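Local coordinates for putative oxidoreductase with NAD(P)-binding Rossmann-fold domain (Clostridium difficile, PDB 3UUW), which is probably an NAD(P)-dependent dehydrogenase of the Gfo/Idh/MocA family, pairing a nucleotide-binding Rossmann domain with a C-terminal domain built on a mixed beta sheet, at residues 224-229 and 235-240; 132-137 and 242-247; 145-150 and 172-177. All coordinates share one frame; numbering follows the deposited sequence. Where two conformers were deposited one is given.

Interaction 1: residues 224-229 and 235-240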
loop_
_atom_site.group_PDB
_atom_site.type_symbol
_atom_site.label_atom_id
_atom_site.label_comp_id
_atom_site.label_asym_id
_atom_site.label_seq_id
_atom_site.Cartn_x
_atom_site.Cartn_y
_atom_site.Cartn_z
ATOM N N LEU A 224 -1.450 -15.898 2.429
ATOM C CA LEU A 224 -1.783 -14.739 3.264
ATOM C C LEU A 224 -2.161 -15.205 4.670
ATOM O O LEU A 224 -2.665 -16.303 4.850
ATOM C CB LEU A 224 -2.994 -14.016 2.627
ATOM C CG LEU A 224 -3.735 -12.880 3.334
ATOM C CD1 LEU A 224 -2.779 -11.745 3.727
ATOM C CD2 LEU A 224 -4.865 -12.356 2.432
ATOM N N GLU A 225 -1.850 -14.401 5.674
ATOM C CA GLU A 225 -2.453 -14.573 6.984
ATOM C C GLU A 225 -2.806 -13.174 7.414
ATOM O O GLU A 225 -2.065 -12.239 7.153
ATOM C CB GLU A 225 -1.518 -15.251 7.983
ATOM C CG GLU A 225 -2.133 -15.424 9.372
ATOM C CD GLU A 225 -1.363 -16.375 10.259
ATOM O OE1 GLU A 225 -0.668 -17.266 9.721
ATOM O OE2 GLU A 225 -1.463 -16.222 11.500
ATOM N N GLN A 226 -3.968 -13.016 8.047
ATOM C CA GLN A 226 -4.340 -11.721 8.564
ATOM C C GLN A 226 -5.225 -11.844 9.783
ATOM O O GLN A 226 -6.115 -12.681 9.807
ATOM C CB GLN A 226 -5.106 -10.920 7.500
ATOM C CG GLN A 226 -5.474 -9.529 7.969
ATOM C CD GLN A 226 -6.173 -8.744 6.890
ATOM O OE1 GLN A 226 -5.543 -8.233 5.980
ATOM N NE2 GLN A 226 -7.482 -8.649 6.995
ATOM N N VAL A 227 -4.923 -11.041 10.804
ATOM C CA VAL A 227 -5.824 -10.820 11.937
ATOM C C VAL A 227 -6.270 -9.345 11.864
ATOM O O VAL A 227 -5.444 -8.450 11.680
ATOM C CB VAL A 227 -5.126 -11.069 13.254
ATOM C CG1 VAL A 227 -5.970 -10.526 14.435
ATOM C CG2 VAL A 227 -4.786 -12.525 13.371
ATOM N N GLU A 228 -7.570 -9.117 11.962
ATOM C CA GLU A 228 -8.150 -7.776 11.919
ATOM C C GLU A 228 -9.058 -7.652 13.111
ATOM O O GLU A 228 -9.975 -8.491 13.298
ATOM C CB GLU A 228 -8.968 -7.587 10.656
ATOM C CG GLU A 228 -9.691 -6.263 10.543
ATOM C CD GLU A 228 -10.343 -6.152 9.198
ATOM O OE1 GLU A 228 -11.313 -6.907 8.969
ATOM O OE2 GLU A 228 -9.860 -5.352 8.361
ATOM N N ILE A 229 -8.818 -6.626 13.916
ATOM C CA ILE A 229 -9.642 -6.350 15.070
ATOM C C ILE A 229 -10.367 -5.023 14.879
ATOM O O ILE A 229 -9.718 -3.986 14.683
ATOM C CB ILE A 229 -8.795 -6.287 16.352
ATOM C CG1 ILE A 229 -8.063 -7.614 16.597
ATOM C CG2 ILE A 229 -9.668 -5.870 17.597
ATOM C CD1 ILE A 229 -7.144 -7.564 17.832
ATOM N N ILE A 235 -9.439 0.348 13.698
ATOM C CA ILE A 235 -9.257 -0.962 13.065
ATOM C C ILE A 235 -7.768 -1.259 13.216
ATOM O O ILE A 235 -6.928 -0.380 12.976
ATOM C CB ILE A 235 -9.601 -1.015 11.586
ATOM C CG1 ILE A 235 -11.054 -0.571 11.335
ATOM C CG2 ILE A 235 -9.394 -2.424 11.078
ATOM C CD1 ILE A 235 -11.456 -0.504 9.857
ATOM N N GLN A 236 -7.440 -2.464 13.666
ATOM C CA GLN A 236 -6.046 -2.904 13.701
ATOM C C GLN A 236 -5.925 -4.155 12.832
ATOM O O GLN A 236 -6.774 -5.039 12.892
ATOM C CB GLN A 236 -5.583 -3.269 15.101
ATOM C CG GLN A 236 -5.646 -2.168 16.167
ATOM C CD GLN A 236 -5.747 -2.737 17.598
ATOM O OE1 GLN A 236 -6.793 -3.217 18.009
ATOM N NE2 GLN A 236 -4.677 -2.642 18.339
ATOM N N ARG A 237 -4.860 -4.255 12.055
ATOM C CA ARG A 237 -4.625 -5.463 11.284
ATOM C C ARG A 237 -3.164 -5.838 11.349
ATOM O O ARG A 237 -2.281 -4.960 11.341
ATOM C CB ARG A 237 -4.956 -5.317 9.799
ATOM C CG ARG A 237 -6.161 -4.529 9.441
ATOM C CD ARG A 237 -6.449 -4.714 7.936
ATOM N NE ARG A 237 -7.649 -3.980 7.650
ATOM C CZ ARG A 237 -7.683 -2.673 7.443
ATOM N NH1 ARG A 237 -6.557 -1.955 7.417
ATOM N NH2 ARG A 237 -8.839 -2.095 7.232
ATOM N N VAL A 238 -2.904 -7.134 11.373
ATOM C CA VAL A 238 -1.535 -7.614 11.234
ATOM C C VAL A 238 -1.556 -8.575 10.053
ATOM O O VAL A 238 -2.345 -9.514 10.038
ATOM C CB VAL A 238 -0.979 -8.294 12.492
ATOM C CG1 VAL A 238 0.407 -8.871 12.213
ATOM C CG2 VAL A 238 -0.882 -7.304 13.611
ATOM N N LYS A 239 -0.713 -8.311 9.059
ATOM C CA LYS A 239 -0.647 -9.101 7.856
ATOM C C LYS A 239 0.644 -9.895 7.818
ATOM O O LYS A 239 1.732 -9.345 8.028
ATOM C CB LYS A 239 -0.706 -8.195 6.617
ATOM C CG LYS A 239 -2.000 -7.434 6.483
ATOM C CD LYS A 239 -1.962 -6.549 5.222
ATOM C CE LYS A 239 -3.280 -5.828 4.989
ATOM N NZ LYS A 239 -3.180 -4.976 3.775
ATOM N N ASN A 240 0.507 -11.181 7.537
ATOM C CA ASN A 240 1.648 -12.113 7.431
ATOM C C ASN A 240 2.593 -12.056 8.635
ATOM O O ASN A 240 3.827 -12.229 8.503
ATOM C CB ASN A 240 2.404 -11.865 6.118
ATOM C CG ASN A 240 1.551 -12.154 4.897
ATOM O OD1 ASN A 240 0.650 -12.987 4.938
ATOM N ND2 ASN A 240 1.886 -11.528 3.789
HETATM O O HOH W 1 -0.882 -11.976 10.218
HETATM O O HOH W 2 -11.564 -3.367 7.344
HETATM O O HOH W 3 -9.017 -2.328 16.821
#

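Interaction 2: residues 132-137 and 242-247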
loop_
_atom_site.group_PDB
_atom_site.type_symbol
_atom_site.label_atom_id
_atom_site.label_comp_id
_atom_site.label_asym_id
_atom_site.label_seq_id
_atom_site.Cartn_x
_atom_site.Cartn_y
_atom_site.Cartn_z
ATOM N N TYR A 132 0.980 -9.489 16.963
ATOM C CA TYR A 132 -0.308 -9.971 17.461
ATOM C C TYR A 132 -0.490 -9.571 18.926
ATOM O O TYR A 132 -1.589 -9.185 19.346
ATOM C CB TYR A 132 -0.436 -11.479 17.354
ATOM C CG TYR A 132 -0.709 -12.055 15.958
ATOM C CD1 TYR A 132 -0.873 -11.252 14.845
ATOM C CD2 TYR A 132 -0.901 -13.425 15.794
ATOM C CE1 TYR A 132 -1.176 -11.795 13.596
ATOM C CE2 TYR A 132 -1.191 -13.970 14.550
ATOM C CZ TYR A 132 -1.332 -13.151 13.454
ATOM O OH TYR A 132 -1.638 -13.704 12.231
ATOM N N LYS A 133 0.574 -9.697 19.710
ATOM C CA LYS A 133 0.510 -9.264 21.094
ATOM C C LYS A 133 0.210 -7.762 21.177
ATOM O O LYS A 133 -0.543 -7.315 22.069
ATOM C CB LYS A 133 1.783 -9.616 21.863
ATOM C CG LYS A 133 1.901 -11.106 22.136
ATOM C CD LYS A 133 3.163 -11.525 22.925
ATOM C CE LYS A 133 3.395 -10.722 24.201
ATOM N NZ LYS A 133 2.312 -10.939 25.199
ATOM N N GLU A 134 0.839 -6.981 20.315
ATOM C CA GLU A 134 0.624 -5.534 20.329
ATOM C C GLU A 134 -0.832 -5.184 20.063
ATOM O O GLU A 134 -1.425 -4.417 20.823
ATOM C CB GLU A 134 1.537 -4.831 19.349
ATOM C CG GLU A 134 1.440 -3.321 19.432
ATOM C CD GLU A 134 2.584 -2.602 18.745
ATOM O OE1 GLU A 134 3.447 -3.265 18.137
ATOM O OE2 GLU A 134 2.604 -1.353 18.817
ATOM N N ILE A 135 -1.441 -5.761 19.035
ATOM C CA ILE A 135 -2.818 -5.387 18.719
ATOM C C ILE A 135 -3.760 -5.900 19.785
ATOM O O ILE A 135 -4.716 -5.226 20.120
ATOM C CB ILE A 135 -3.274 -5.775 17.265
ATOM C CG1 ILE A 135 -3.272 -7.287 17.031
ATOM C CG2 ILE A 135 -2.382 -5.067 16.236
ATOM C CD1 ILE A 135 -3.978 -7.710 15.690
ATOM N N LYS A 136 -3.451 -7.061 20.377
ATOM C CA LYS A 136 -4.283 -7.592 21.446
ATOM C C LYS A 136 -4.229 -6.655 22.644
ATOM O O LYS A 136 -5.256 -6.341 23.251
ATOM C CB LYS A 136 -3.798 -8.967 21.878
ATOM C CG LYS A 136 -4.628 -9.635 22.973
ATOM C CD LYS A 136 -3.995 -10.981 23.358
ATOM C CE LYS A 136 -4.777 -11.724 24.423
ATOM N NZ LYS A 136 -4.591 -11.077 25.756
ATOM N N ASN A 137 -3.030 -6.213 22.976
ATOM C CA ASN A 137 -2.829 -5.341 24.150
ATOM C C ASN A 137 -3.478 -3.959 23.970
ATOM O O ASN A 137 -3.934 -3.350 24.948
ATOM C CB ASN A 137 -1.336 -5.158 24.428
ATOM C CG ASN A 137 -0.671 -6.392 25.008
ATOM O OD1 ASN A 137 -1.328 -7.285 25.550
ATOM N ND2 ASN A 137 0.667 -6.420 24.942
ATOM N N ASN A 242 3.847 -9.743 10.182
ATOM C CA ASN A 242 4.970 -8.827 10.184
ATOM C C ASN A 242 4.763 -7.404 9.693
ATOM O O ASN A 242 5.721 -6.622 9.605
ATOM C CB ASN A 242 6.178 -9.479 9.502
ATOM C CG ASN A 242 6.003 -9.624 8.008
ATOM O OD1 ASN A 242 5.026 -9.149 7.437
ATOM N ND2 ASN A 242 6.977 -10.268 7.353
ATOM N N VAL A 243 3.512 -7.064 9.378
ATOM C CA VAL A 243 3.143 -5.694 9.060
ATOM C C VAL A 243 1.917 -5.337 9.894
ATOM O O VAL A 243 0.982 -6.118 9.951
ATOM C CB VAL A 243 2.838 -5.514 7.580
ATOM C CG1 VAL A 243 2.302 -4.086 7.324
ATOM C CG2 VAL A 243 4.113 -5.768 6.758
ATOM N N LEU A 244 1.978 -4.208 10.591
ATOM C CA LEU A 244 0.888 -3.778 11.458
ATOM C C LEU A 244 0.245 -2.499 10.898
ATOM O O LEU A 244 0.942 -1.511 10.621
ATOM C CB LEU A 244 1.396 -3.579 12.877
ATOM C CG LEU A 244 0.375 -3.383 14.010
ATOM C CD1 LEU A 244 0.959 -3.806 15.348
ATOM C CD2 LEU A 244 -0.087 -1.964 14.048
ATOM N N GLU A 245 -1.071 -2.546 10.694
ATOM C CA GLU A 245 -1.826 -1.400 10.190
ATOM C C GLU A 245 -2.827 -0.949 11.228
ATOM O O GLU A 245 -3.475 -1.782 11.866
ATOM C CB GLU A 245 -2.600 -1.757 8.926
ATOM C CG GLU A 245 -1.751 -2.220 7.773
ATOM C CD GLU A 245 -2.552 -2.534 6.524
ATOM O OE1 GLU A 245 -3.798 -2.613 6.594
ATOM O OE2 GLU A 245 -1.925 -2.707 5.464
ATOM N N ILE A 246 -2.978 0.363 11.376
ATOM C CA ILE A 246 -3.960 0.924 12.269
ATOM C C ILE A 246 -4.737 1.999 11.532
ATOM O O ILE A 246 -4.143 2.915 10.964
ATOM C CB ILE A 246 -3.339 1.550 13.517
ATOM C CG1 ILE A 246 -2.491 0.540 14.269
ATOM C CG2 ILE A 246 -4.432 2.106 14.457
ATOM C CD1 ILE A 246 -1.705 1.123 15.432
ATOM N N GLU A 247 -6.060 1.868 11.533
ATOM C CA GLU A 247 -6.933 2.889 10.959
ATOM C C GLU A 247 -7.588 3.587 12.127
ATOM O O GLU A 247 -8.304 2.974 12.920
ATOM C CB GLU A 247 -7.921 2.310 9.952
ATOM C CG GLU A 247 -7.219 1.452 8.910
ATOM C CD GLU A 247 -7.788 1.530 7.504
ATOM O OE1 GLU A 247 -8.118 2.648 7.047
ATOM O OE2 GLU A 247 -7.836 0.470 6.831
#

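Interaction 3: residues 145-150 and 172-177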
loop_
_atom_site.group_PDB
_atom_site.type_symbol
_atom_site.label_atom_id
_atom_site.label_comp_id
_atom_site.label_asym_id
_atom_site.label_seq_id
_atom_site.Cartn_x
_atom_site.Cartn_y
_atom_site.Cartn_z
ATOM N N ILE A 145 -13.743 -9.577 15.272
ATOM C CA ILE A 145 -12.393 -9.954 14.882
ATOM C C ILE A 145 -12.515 -10.871 13.680
ATOM O O ILE A 145 -13.389 -11.733 13.634
ATOM C CB ILE A 145 -11.642 -10.663 16.019
ATOM C CG1 ILE A 145 -11.505 -9.744 17.227
ATOM C CG2 ILE A 145 -10.243 -11.108 15.561
ATOM C CD1 ILE A 145 -10.832 -10.407 18.419
ATOM N N ASN A 146 -11.653 -10.661 12.711
ATOM C CA ASN A 146 -11.584 -11.548 11.542
ATOM C C ASN A 146 -10.183 -12.139 11.451
ATOM O O ASN A 146 -9.201 -11.405 11.542
ATOM C CB ASN A 146 -11.905 -10.780 10.249
ATOM C CG ASN A 146 -13.256 -10.127 10.284
ATOM O OD1 ASN A 146 -14.274 -10.774 10.526
ATOM N ND2 ASN A 146 -13.281 -8.817 10.039
ATOM N N ILE A 147 -10.084 -13.444 11.228
ATOM C CA ILE A 147 -8.796 -14.092 11.099
ATOM C C ILE A 147 -8.835 -14.990 9.900
ATOM O O ILE A 147 -9.717 -15.819 9.791
ATOM C CB ILE A 147 -8.421 -14.955 12.329
ATOM C CG1 ILE A 147 -8.503 -14.136 13.631
ATOM C CG2 ILE A 147 -7.024 -15.552 12.122
ATOM C CD1 ILE A 147 -8.251 -14.987 14.917
ATOM N N CYS A 148 -7.872 -14.839 8.999
ATOM C CA CYS A 148 -7.801 -15.739 7.863
ATOM C C CYS A 148 -6.396 -16.240 7.626
ATOM O O CYS A 148 -5.422 -15.589 8.011
ATOM C CB CYS A 148 -8.312 -15.082 6.600
ATOM S SG CYS A 148 -7.286 -13.763 6.037
ATOM N N LYS A 149 -6.306 -17.403 6.983
ATOM C CA LYS A 149 -5.032 -18.024 6.635
ATOM C C LYS A 149 -5.246 -18.814 5.359
ATOM O O LYS A 149 -5.793 -19.922 5.392
ATOM C CB LYS A 149 -4.524 -18.921 7.764
ATOM C CG LYS A 149 -3.145 -19.461 7.561
ATOM C CD LYS A 149 -2.654 -20.172 8.823
ATOM C CE LYS A 149 -1.158 -20.451 8.783
ATOM N NZ LYS A 149 -0.781 -21.460 7.761
ATOM N N HIS A 150 -4.807 -18.230 4.250
ATOM C CA HIS A 150 -5.039 -18.786 2.929
ATOM C C HIS A 150 -3.755 -19.256 2.301
ATOM O O HIS A 150 -2.677 -18.735 2.598
ATOM C CB HIS A 150 -5.679 -17.751 2.019
ATOM C CG HIS A 150 -6.949 -17.168 2.558
ATOM N ND1 HIS A 150 -7.929 -17.942 3.145
ATOM C CD2 HIS A 150 -7.419 -15.897 2.564
ATOM C CE1 HIS A 150 -8.944 -17.169 3.494
ATOM N NE2 HIS A 150 -8.663 -15.925 3.139
ATOM N N ILE A 172 -7.896 -21.162 14.803
ATOM C CA ILE A 172 -8.790 -21.379 15.956
ATOM C C ILE A 172 -8.077 -21.021 17.252
ATOM O O ILE A 172 -8.636 -20.326 18.086
ATOM C CB ILE A 172 -9.313 -22.812 15.991
ATOM C CG1 ILE A 172 -10.168 -23.088 14.752
ATOM C CG2 ILE A 172 -10.135 -23.108 17.284
ATOM C CD1 ILE A 172 -11.312 -22.073 14.510
ATOM N N ASP A 173 -6.840 -21.473 17.433
ATOM C CA ASP A 173 -6.154 -21.132 18.676
ATOM C C ASP A 173 -5.967 -19.620 18.837
ATOM O O ASP A 173 -6.143 -19.075 19.926
ATOM C CB ASP A 173 -4.785 -21.795 18.788
ATOM C CG ASP A 173 -4.176 -21.588 20.164
ATOM O OD1 ASP A 173 -4.642 -22.260 21.118
ATOM O OD2 ASP A 173 -3.274 -20.731 20.294
ATOM N N THR A 174 -5.587 -18.947 17.760
ATOM C CA THR A 174 -5.398 -17.492 17.827
ATOM C C THR A 174 -6.730 -16.807 18.175
ATOM O O THR A 174 -6.776 -15.877 18.990
ATOM C CB THR A 174 -4.798 -16.962 16.539
ATOM O OG1 THR A 174 -3.566 -17.638 16.274
ATOM C CG2 THR A 174 -4.575 -15.452 16.628
ATOM N N ALA A 175 -7.816 -17.294 17.576
ATOM C CA ALA A 175 -9.152 -16.794 17.857
ATOM C C ALA A 175 -9.499 -16.904 19.347
ATOM O O ALA A 175 -9.977 -15.944 19.942
ATOM C CB ALA A 175 -10.191 -17.533 17.010
ATOM N N LEU A 176 -9.268 -18.076 19.931
ATOM C CA LEU A 176 -9.644 -18.322 21.302
ATOM C C LEU A 176 -8.768 -17.485 22.247
ATOM O O LEU A 176 -9.248 -16.998 23.273
ATOM C CB LEU A 176 -9.579 -19.820 21.629
ATOM C CG LEU A 176 -10.556 -20.736 20.856
ATOM C CD1 LEU A 176 -10.361 -22.159 21.298
ATOM C CD2 LEU A 176 -11.994 -20.307 21.047
ATOM N N TRP A 177 -7.494 -17.301 21.880
ATOM C CA TRP A 177 -6.561 -16.493 22.670
ATOM C C TRP A 177 -6.969 -15.029 22.651
ATOM O O TRP A 177 -6.889 -14.345 23.674
ATOM C CB TRP A 177 -5.141 -16.709 22.136
ATOM C CG TRP A 177 -4.089 -15.797 22.634
ATOM C CD1 TRP A 177 -3.521 -15.772 23.878
ATOM C CD2 TRP A 177 -3.386 -14.845 21.853
ATOM N NE1 TRP A 177 -2.527 -14.830 23.922
ATOM C CE2 TRP A 177 -2.419 -14.250 22.688
ATOM C CE3 TRP A 177 -3.476 -14.444 20.525
ATOM C CZ2 TRP A 177 -1.562 -13.255 22.237
ATOM C CZ3 TRP A 177 -2.629 -13.448 20.080
ATOM C CH2 TRP A 177 -1.682 -12.870 20.945
#

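Interaction 1: residues 224-229 and 235-240
Val227 and Val238 face each other as an antiparallel hydrogen-bonded pair in the hairpin formed by strands 224-231 and 234-239, with Val227 N to Val238 O at 3.1 Å and Val238 N to Val227 O at 2.9 Å. Ile229 and Gln236 repeat this pairing. Past the end of strand 234-239, Asn240 prolongs the ladder with one backbone and one side-chain bond: Asn240 N gives a nearly straight bond to Glu225 O (178°), while Asn240 OD1 accepts Glu225 N at 3.0 Å and so stands in for a backbone carbonyl.

The charged pair lies on the face that carries Gln226, Glu228, Arg237 and Lys239. Glu228 runs alongside Arg237, its first torsion (chi1 176°) turning CG away from the backbone N, and Glu228 OE2 meets Arg237 NE at 2.7 Å. This salt bridge uses the anti lone pair of OE2 and enters the guanidinium edge in plane, although carboxylate and guanidinium planes are turned 59° apart. Water 2 joins OE2 to Arg237 NH2, and Ile235 CG2 sits over one guanidinium face, displaced toward its rim.

Next to it the Gln226 side chain runs alongside Lys239, its amide oxygen OE1 3.4 Å from Lys239 CE.

Arg237 also bridges to Glu245 and Glu247, and Asn146 ND2 binds Glu228 OE1. Gripped from several directions, the guanidinium has little freedom to rotate, and the surrounding carboxylates probably stabilise its positive charge.

Interaction 2: residues 132-137 and 242-247
The helix-on-sheet layer of the C-terminal domain is where Ile135 and Leu244 meet: helix 130-138 lies against one face of the mixed sheet, and strand 243-248 presents Leu244 to it. The contact is small, burying 123 Å² over both segments, and no hydrogen bond crosses it. Its centre is a methyl-to-methyl approach, Ile135 CG2 to Leu244 CD1 at 3.7 Å. Leu244 CG is also close, 3.9 Å from the same Ile135 CG2. The two side chains run antiparallel and pass flank to flank instead of meeting end on. In Ile135 the first torsion (chi1 63°) tucks CG1 between the backbone N and the carbonyl carbon and places CG2 beside the backbone N, where it reaches the leucine.

Glu134, the preceding residue of the helix, lies roughly perpendicular to the Leu244 side chain. Its aliphatic part and its carboxylate both pass close to a single methyl group, with Glu134 OE1 3.8 Å from Leu244 CD1. The extended glutamate thereby flanks the leucine without a polar bond to it; its charge is answered elsewhere, since OE1 forms a salt bridge with Lys255 on strand 251-256. Leu244 CD1 is thus bordered by an isoleucine methyl and by the length of an acidic side chain.

Val238 of strand 234-239 touches both Ile135 and Leu244, extending the apolar layer under the helix, while Val227 and Ile229 of strand 224-231 pack against Ile135 as well. Strand 243-248 itself begins at a classic beta bulge, in which Asn242 and Val243 both face Lys239, and it runs between strands 234-239 and 251-256.

Interaction 3: residues 145-150 and 172-177
Strand 145-150 and helical segment 172-177 come nearest at Ile147 and Ala175, whose CA atoms are 7.3 Å apart. No hydrogen bond crosses between them; the helix keeps its own bonds, such as Leu176 N to Ile172 O at 3.0 Å. The strand meets the helix through a single projecting side chain, and the two segments bury 109 Å² in all.

That side chain is Ile147, whose CB points toward the helix. Because CG1 lies anti to the carbonyl carbon (chi1 -54°) and the chain continues extended (chi2 175°), CD1 is carried out to the helix surface. It lands against the backbone as much as against side chains: Ile147 CD1 is 3.5 Å from Ala175 N and 3.6 Å from Ala175 CA. The methyl of the alanine borders it, with Ile147 CD1 to Ala175 CB at 3.8 Å. Alongside, Thr174 contributes CG2, 4.1 Å from Ile147 CD1, while its OG1 is bonded to the carbonyl oxygen of His170 one turn earlier in the helix. The small side chain of Ala175 probably allows the isoleucine methyl to come this close to the helix backbone.

Val171 and Leu178 of helix 160-179 also touch Ile147, and Val227 of neighbouring strand 224-231 packs beside it. Ala175 reaches Ile212 on strand 211-217, which flanks strand 142-150 across from 224-231, so helix 160-179 rests on both 142-150 and 211-217.

In the fold
All three contacts belong to the C-terminal domain and converge on its mixed sheet, in which strands 142-150, 224-231, 234-239 and 243-248 lie side by side in that order. Interaction 3 closes first along the chain, interaction 1 later, and interaction 2 spans both by bringing helix 130-138 back to strand 243-248. The centres of interactions 1 and 2 are about 7 Å apart, those of 1 and 3 about 10 Å, and those of 2 and 3 about 14 Å. Interaction 1 supplies the hairpin within the sheet; interactions 2 and 3 seat two helices on it, which touch through Tyr132, Lys136 and Trp177. Together they pack helices 130-138 and 160-179 as one layer against the sheet.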